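Local structure of nicking enzyme (Staphylococcus aureus, 4HTE) at residues 222-226 with 248-252; 255-259 with 272-276. The protein probably nicks plasmid DNA at the origin of transfer (oriT) during conjugation, this chain being its all-helical C-terminal domain. Residues are numbered along the deposited sequence.

Contact 1 of 2, residues 222-226 with 248-252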
loop_
_atom_site.group_PDB
_atom_site.type_symbol
_atom_site.label_atom_id
_atom_site.label_comp_id
_atom_site.label_asym_id
_atom_site.label_seq_id
_atom_site.Cartn_x
_atom_site.Cartn_y
_atom_site.Cartn_z
ATOM N N TYR A 222 -7.348 4.028 1.348
ATOM C CA TYR A 222 -8.328 4.382 0.331
ATOM C C TYR A 222 -9.117 5.599 0.798
ATOM O O TYR A 222 -9.206 6.602 0.091
ATOM C CB TYR A 222 -9.282 3.214 0.057
ATOM C CG TYR A 222 -8.706 2.104 -0.805
ATOM C CD1 TYR A 222 -7.377 2.119 -1.214
ATOM C CD2 TYR A 222 -9.504 1.045 -1.222
ATOM C CE1 TYR A 222 -6.858 1.103 -2.003
ATOM C CE2 TYR A 222 -8.995 0.028 -2.012
ATOM C CZ TYR A 222 -7.673 0.061 -2.398
ATOM O OH TYR A 222 -7.171 -0.952 -3.185
ATOM N N ASP A 223 -9.671 5.502 2.004
ATOM C CA ASP A 223 -10.501 6.561 2.568
ATOM C C ASP A 223 -9.910 7.945 2.318
ATOM O O ASP A 223 -10.621 8.869 1.920
ATOM C CB ASP A 223 -10.687 6.347 4.073
ATOM C CG ASP A 223 -11.659 5.227 4.390
ATOM O OD1 ASP A 223 -12.574 4.983 3.574
ATOM O OD2 ASP A 223 -11.511 4.594 5.459
ATOM N N VAL A 224 -8.608 8.082 2.555
ATOM C CA VAL A 224 -7.932 9.364 2.388
ATOM C C VAL A 224 -7.949 9.795 0.925
ATOM O O VAL A 224 -8.134 10.974 0.620
ATOM C CB VAL A 224 -6.471 9.315 2.904
ATOM C CG1 VAL A 224 -5.644 8.320 2.109
ATOM C CG2 VAL A 224 -5.836 10.695 2.851
ATOM N N GLN A 225 -7.768 8.834 0.024
ATOM C CA GLN A 225 -7.786 9.115 -1.406
ATOM C C GLN A 225 -9.185 9.514 -1.861
ATOM O O GLN A 225 -9.361 10.503 -2.573
ATOM C CB GLN A 225 -7.321 7.894 -2.203
ATOM C CG GLN A 225 -5.848 7.560 -2.043
ATOM C CD GLN A 225 -5.440 6.342 -2.851
ATOM O OE1 GLN A 225 -4.874 5.389 -2.315
ATOM N NE2 GLN A 225 -5.725 6.367 -4.149
ATOM N N ILE A 226 -10.178 8.741 -1.435
ATOM C CA ILE A 226 -11.551 8.931 -1.885
ATOM C C ILE A 226 -12.100 10.268 -1.392
ATOM O O ILE A 226 -12.996 10.844 -2.009
ATOM C CB ILE A 226 -12.463 7.777 -1.413
ATOM C CG1 ILE A 226 -11.923 6.438 -1.928
ATOM C CG2 ILE A 226 -13.894 7.991 -1.895
ATOM C CD1 ILE A 226 -12.756 5.237 -1.540
ATOM N N LYS A 248 -15.402 0.146 -2.164
ATOM C CA LYS A 248 -14.400 1.206 -2.202
ATOM C C LYS A 248 -13.306 0.901 -3.225
ATOM O O LYS A 248 -12.853 1.792 -3.944
ATOM C CB LYS A 248 -13.787 1.422 -0.814
ATOM C CG LYS A 248 -14.724 2.092 0.179
ATOM C CD LYS A 248 -14.086 2.240 1.552
ATOM C CE LYS A 248 -15.058 2.834 2.558
ATOM N NZ LYS A 248 -14.436 3.052 3.893
ATOM N N GLN A 249 -12.887 -0.361 -3.292
ATOM C CA GLN A 249 -11.873 -0.780 -4.256
ATOM C C GLN A 249 -12.356 -0.528 -5.678
ATOM O O GLN A 249 -11.617 -0.005 -6.512
ATOM C CB GLN A 249 -11.553 -2.265 -4.084
ATOM C CG GLN A 249 -10.580 -2.815 -5.118
ATOM C CD GLN A 249 -9.132 -2.567 -4.749
ATOM O OE1 GLN A 249 -8.533 -3.335 -4.000
ATOM N NE2 GLN A 249 -8.562 -1.488 -5.272
ATOM N N GLN A 250 -13.601 -0.909 -5.949
ATOM C CA GLN A 250 -14.187 -0.734 -7.271
ATOM C C GLN A 250 -14.109 0.722 -7.718
ATOM O O GLN A 250 -13.983 1.007 -8.909
ATOM C CB GLN A 250 -15.641 -1.203 -7.280
ATOM C CG GLN A 250 -15.808 -2.691 -7.032
ATOM C CD GLN A 250 -17.256 -3.130 -7.077
ATOM O OE1 GLN A 250 -18.167 -2.305 -7.161
ATOM N NE2 GLN A 250 -17.477 -4.438 -7.022
ATOM N N LEU A 251 -14.187 1.641 -6.760
ATOM C CA LEU A 251 -14.065 3.061 -7.064
ATOM C C LEU A 251 -12.626 3.404 -7.420
ATOM O O LEU A 251 -12.370 4.057 -8.429
ATOM C CB LEU A 251 -14.523 3.917 -5.881
ATOM C CG LEU A 251 -14.448 5.428 -6.127
ATOM C CD1 LEU A 251 -15.478 5.864 -7.161
ATOM C CD2 LEU A 251 -14.625 6.199 -4.831
ATOM N N ILE A 252 -11.690 2.970 -6.585
ATOM C CA ILE A 252 -10.280 3.215 -6.844
ATOM C C ILE A 252 -9.936 2.722 -8.241
ATOM O O ILE A 252 -9.368 3.456 -9.047
ATOM C CB ILE A 252 -9.379 2.504 -5.822
ATOM C CG1 ILE A 252 -9.636 3.043 -4.413
ATOM C CG2 ILE A 252 -7.916 2.684 -6.190
ATOM C CD1 ILE A 252 -9.396 4.530 -4.265
#
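Tyr-222 lays one face of its ring over the side chain of Ile-252: Ile-252 CG1 stands 3.7 Å from the ring centroid and 9° off the normal, a CH-pi contact suited to a flat, polarisable ring against a branched aliphatic chain. Ile-226, one helical turn on from Tyr-222, continues the apolar seam. Its CG1 meets Ile-252 CD1 at 3.9 Å, its CG2 meets Leu-251 CD2 at 3.5 Å, and its CD1 lies 4.0 Å from Lys-248 CB. The local axes pass 10.7 Å apart, and the branched side chains of Ile-226, Leu-251 and Ile-252 fill the space between them. The seam is bordered by polar groups. Asp-223 starts away from the other helix, yet its carboxylate turns back, and Lys-248, extended beyond CB, reaches it in a salt bridge, NZ to OD1 2.7 Å; Glu-219, a turn earlier, gives the same ammonium a second acidic partner. A long lysine can thus spend its methylenes on packing and its charge at the margin. The hydroxyl of Tyr-222 accepts a weak hydrogen bond, Gln-249 NE2 to Tyr-222 OH 2.6 Å, while Gln-249 OE1 is held by Leu-159 N and Ser-158 OG. With N-to-C directions 52° apart, helices 198-227 and 245-269 pack obliquely, a helix-helix interface of the strand-free, all-alpha C-terminal domain of this nicking enzyme.

Contact 2 of 2, residues 255-259 with 272-276; sequences KTYHG and FIPKY
The segment 255-259 lies on helix 245-269; Gly-259 (76/168) has a positive phi, which suits glycine. The segment 272-276 is irregular: Phe-272 to Pro-274 are extended, Lys-275 turns to helical angles (-64/-33), and Tyr-276 is extended again. The backbones come closest at His-258 and Lys-275, with CA atoms 6.1 Å apart. Among the charged and polar interactions, Lys-275 leads. Pointing toward the helix with all four chi angles t, it carries NZ to 3.0 Å from Tyr-257 O, a hydrogen bond whose acceptor is less surely placed, and its strongest partner is Asp-320, in a salt bridge. The same NZ makes a cation-pi contact 4.8 Å from the Tyr-257 ring centroid, 24° off the normal, while Lys-275 CD forms a CH-pi contact 4.0 Å from the centroid of the same Tyr-257 ring, 10° off its normal. Lysine suits this place, offering both methylenes and a charge to one ring face. Among the aromatic contacts, Tyr-257 (chi1 t) sends OH to the edge of the Tyr-276 ring, 3.5 Å from Tyr-276 CE2. His-258 (chi1 m) sets its ring obliquely beside Phe-272, centroids 5.9 Å apart and planes at 87°; His-258 CE1 lies 3.2 Å from Ile-273 O. Asp-320, and Asp-328 beside Tyr-257, bind calcium in a structure of this protein. Here a calcium ion lies about 4 Å from the Lys-275 side chain, so the loop before helix 278-293 packs on helix 245-269 beside a calcium site.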
loop_
_atom_site.group_PDB
_atom_site.type_symbol
_atom_site.label_atom_id
_atom_site.label_comp_id
_atom_site.label_asym_id
_atom_site.label_seq_id
_atom_site.Cartn_x
_atom_site.Cartn_y
_atom_site.Cartn_z
ATOM N N LYS A 255 -11.328 4.877 -10.668
ATOM C CA LYS A 255 -10.625 6.152 -10.696
ATOM C C LYS A 255 -9.400 6.072 -11.600
ATOM O O LYS A 255 -9.183 6.940 -12.447
ATOM C CB LYS A 255 -10.192 6.546 -9.284
ATOM C CG LYS A 255 -9.504 7.898 -9.197
ATOM C CD LYS A 255 -8.516 7.944 -8.039
ATOM C CE LYS A 255 -7.242 7.162 -8.345
ATOM N NZ LYS A 255 -6.394 7.837 -9.371
ATOM N N THR A 256 -8.606 5.024 -11.410
ATOM C CA THR A 256 -7.350 4.865 -12.138
ATOM C C THR A 256 -7.572 4.658 -13.633
ATOM O O THR A 256 -6.636 4.764 -14.425
ATOM C CB THR A 256 -6.516 3.685 -11.592
ATOM O OG1 THR A 256 -7.216 2.452 -11.802
ATOM C CG2 THR A 256 -6.216 3.867 -10.105
ATOM N N TYR A 257 -8.808 4.359 -14.021
ATOM C CA TYR A 257 -9.133 4.183 -15.430
ATOM C C TYR A 257 -9.554 5.507 -16.063
ATOM O O TYR A 257 -9.172 5.809 -17.192
ATOM C CB TYR A 257 -10.239 3.138 -15.596
ATOM C CG TYR A 257 -10.708 2.962 -17.024
ATOM C CD1 TYR A 257 -11.845 3.608 -17.482
ATOM C CD2 TYR A 257 -10.014 2.151 -17.908
ATOM C CE1 TYR A 257 -12.283 3.453 -18.783
ATOM C CE2 TYR A 257 -10.443 1.989 -19.214
ATOM C CZ TYR A 257 -11.577 2.644 -19.644
ATOM O OH TYR A 257 -12.012 2.487 -20.941
ATOM N N HIS A 258 -10.329 6.299 -15.328
ATOM C CA HIS A 258 -10.840 7.564 -15.843
ATOM C C HIS A 258 -10.002 8.757 -15.384
ATOM O O HIS A 258 -10.251 9.890 -15.793
ATOM C CB HIS A 258 -12.297 7.760 -15.414
ATOM C CG HIS A 258 -13.265 6.873 -16.134
ATOM N ND1 HIS A 258 -13.725 7.151 -17.404
ATOM C CD2 HIS A 258 -13.868 5.719 -15.761
ATOM C CE1 HIS A 258 -14.562 6.205 -17.784
ATOM N NE2 HIS A 258 -14.667 5.322 -16.807
ATOM N N GLY A 259 -9.005 8.505 -14.543
ATOM C CA GLY A 259 -8.214 9.582 -13.974
ATOM C C GLY A 259 -9.000 10.285 -12.886
ATOM O O GLY A 259 -10.203 10.075 -12.755
ATOM N N PHE A 272 -22.356 9.681 -16.929
ATOM C CA PHE A 272 -21.215 8.889 -17.364
ATOM C C PHE A 272 -20.376 9.632 -18.405
ATOM O O PHE A 272 -20.872 10.519 -19.092
ATOM C CB PHE A 272 -21.679 7.541 -17.918
ATOM C CG PHE A 272 -20.552 6.652 -18.373
ATOM C CD1 PHE A 272 -19.832 5.901 -17.457
ATOM C CD2 PHE A 272 -20.216 6.563 -19.715
ATOM C CE1 PHE A 272 -18.797 5.083 -17.868
ATOM C CE2 PHE A 272 -19.181 5.745 -20.133
ATOM C CZ PHE A 272 -18.472 5.005 -19.206
ATOM N N ILE A 273 -19.107 9.254 -18.519
ATOM C CA ILE A 273 -18.196 9.860 -19.487
ATOM C C ILE A 273 -17.278 8.784 -20.064
ATOM O O ILE A 273 -16.779 7.943 -19.318
ATOM C CB ILE A 273 -17.319 10.943 -18.837
ATOM C CG1 ILE A 273 -18.185 12.031 -18.201
ATOM C CG2 ILE A 273 -16.382 11.553 -19.867
ATOM C CD1 ILE A 273 -17.391 13.055 -17.439
ATOM N N PRO A 274 -17.046 8.806 -21.387
ATOM C CA PRO A 274 -16.187 7.784 -21.991
ATOM C C PRO A 274 -14.721 8.211 -22.094
ATOM O O PRO A 274 -14.421 9.296 -22.596
ATOM C CB PRO A 274 -16.793 7.617 -23.384
ATOM C CG PRO A 274 -17.479 8.951 -23.682
ATOM C CD PRO A 274 -17.534 9.754 -22.402
ATOM N N LYS A 275 -13.823 7.359 -21.612
ATOM C CA LYS A 275 -12.390 7.609 -21.706
ATOM C C LYS A 275 -11.906 7.630 -23.153
ATOM O O LYS A 275 -10.980 8.370 -23.493
ATOM C CB LYS A 275 -11.621 6.544 -20.916
ATOM C CG LYS A 275 -10.134 6.472 -21.234
ATOM C CD LYS A 275 -9.345 5.972 -20.034
ATOM C CE LYS A 275 -7.952 5.497 -20.419
ATOM N NZ LYS A 275 -7.119 5.191 -19.220
ATOM N N TYR A 276 -12.536 6.827 -24.005
ATOM C CA TYR A 276 -12.084 6.663 -25.384
ATOM C C TYR A 276 -13.115 7.111 -26.412
ATOM O O TYR A 276 -14.302 7.238 -26.114
ATOM C CB TYR A 276 -11.720 5.201 -25.649
ATOM C CG TYR A 276 -10.501 4.737 -24.893
ATOM C CD1 TYR A 276 -9.250 5.260 -25.182
ATOM C CD2 TYR A 276 -10.595 3.775 -23.897
ATOM C CE1 TYR A 276 -8.129 4.847 -24.499
ATOM C CE2 TYR A 276 -9.475 3.352 -23.206
ATOM C CZ TYR A 276 -8.244 3.893 -23.511
ATOM O OH TYR A 276 -7.121 3.480 -22.831
#

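Contacts 1 and 2 follow one another along the chain, the first closing before the second opens, and their centres lie about 15 Å apart. Helix 245-269 serves both: its early turns, 248-252, pack on helix 198-227, and the next turns, 255-259, meet the loop leading into helix 278-293. The two contacts do not touch apart from adjoining in sequence. Contact 1 sits about 12 Å from the centre of the chain and contact 2 about 23 Å, so the shared helix runs from the helical body toward the C-terminal helices and the calcium site, linking these parts of the relaxase's C-terminal region along helix 245-269.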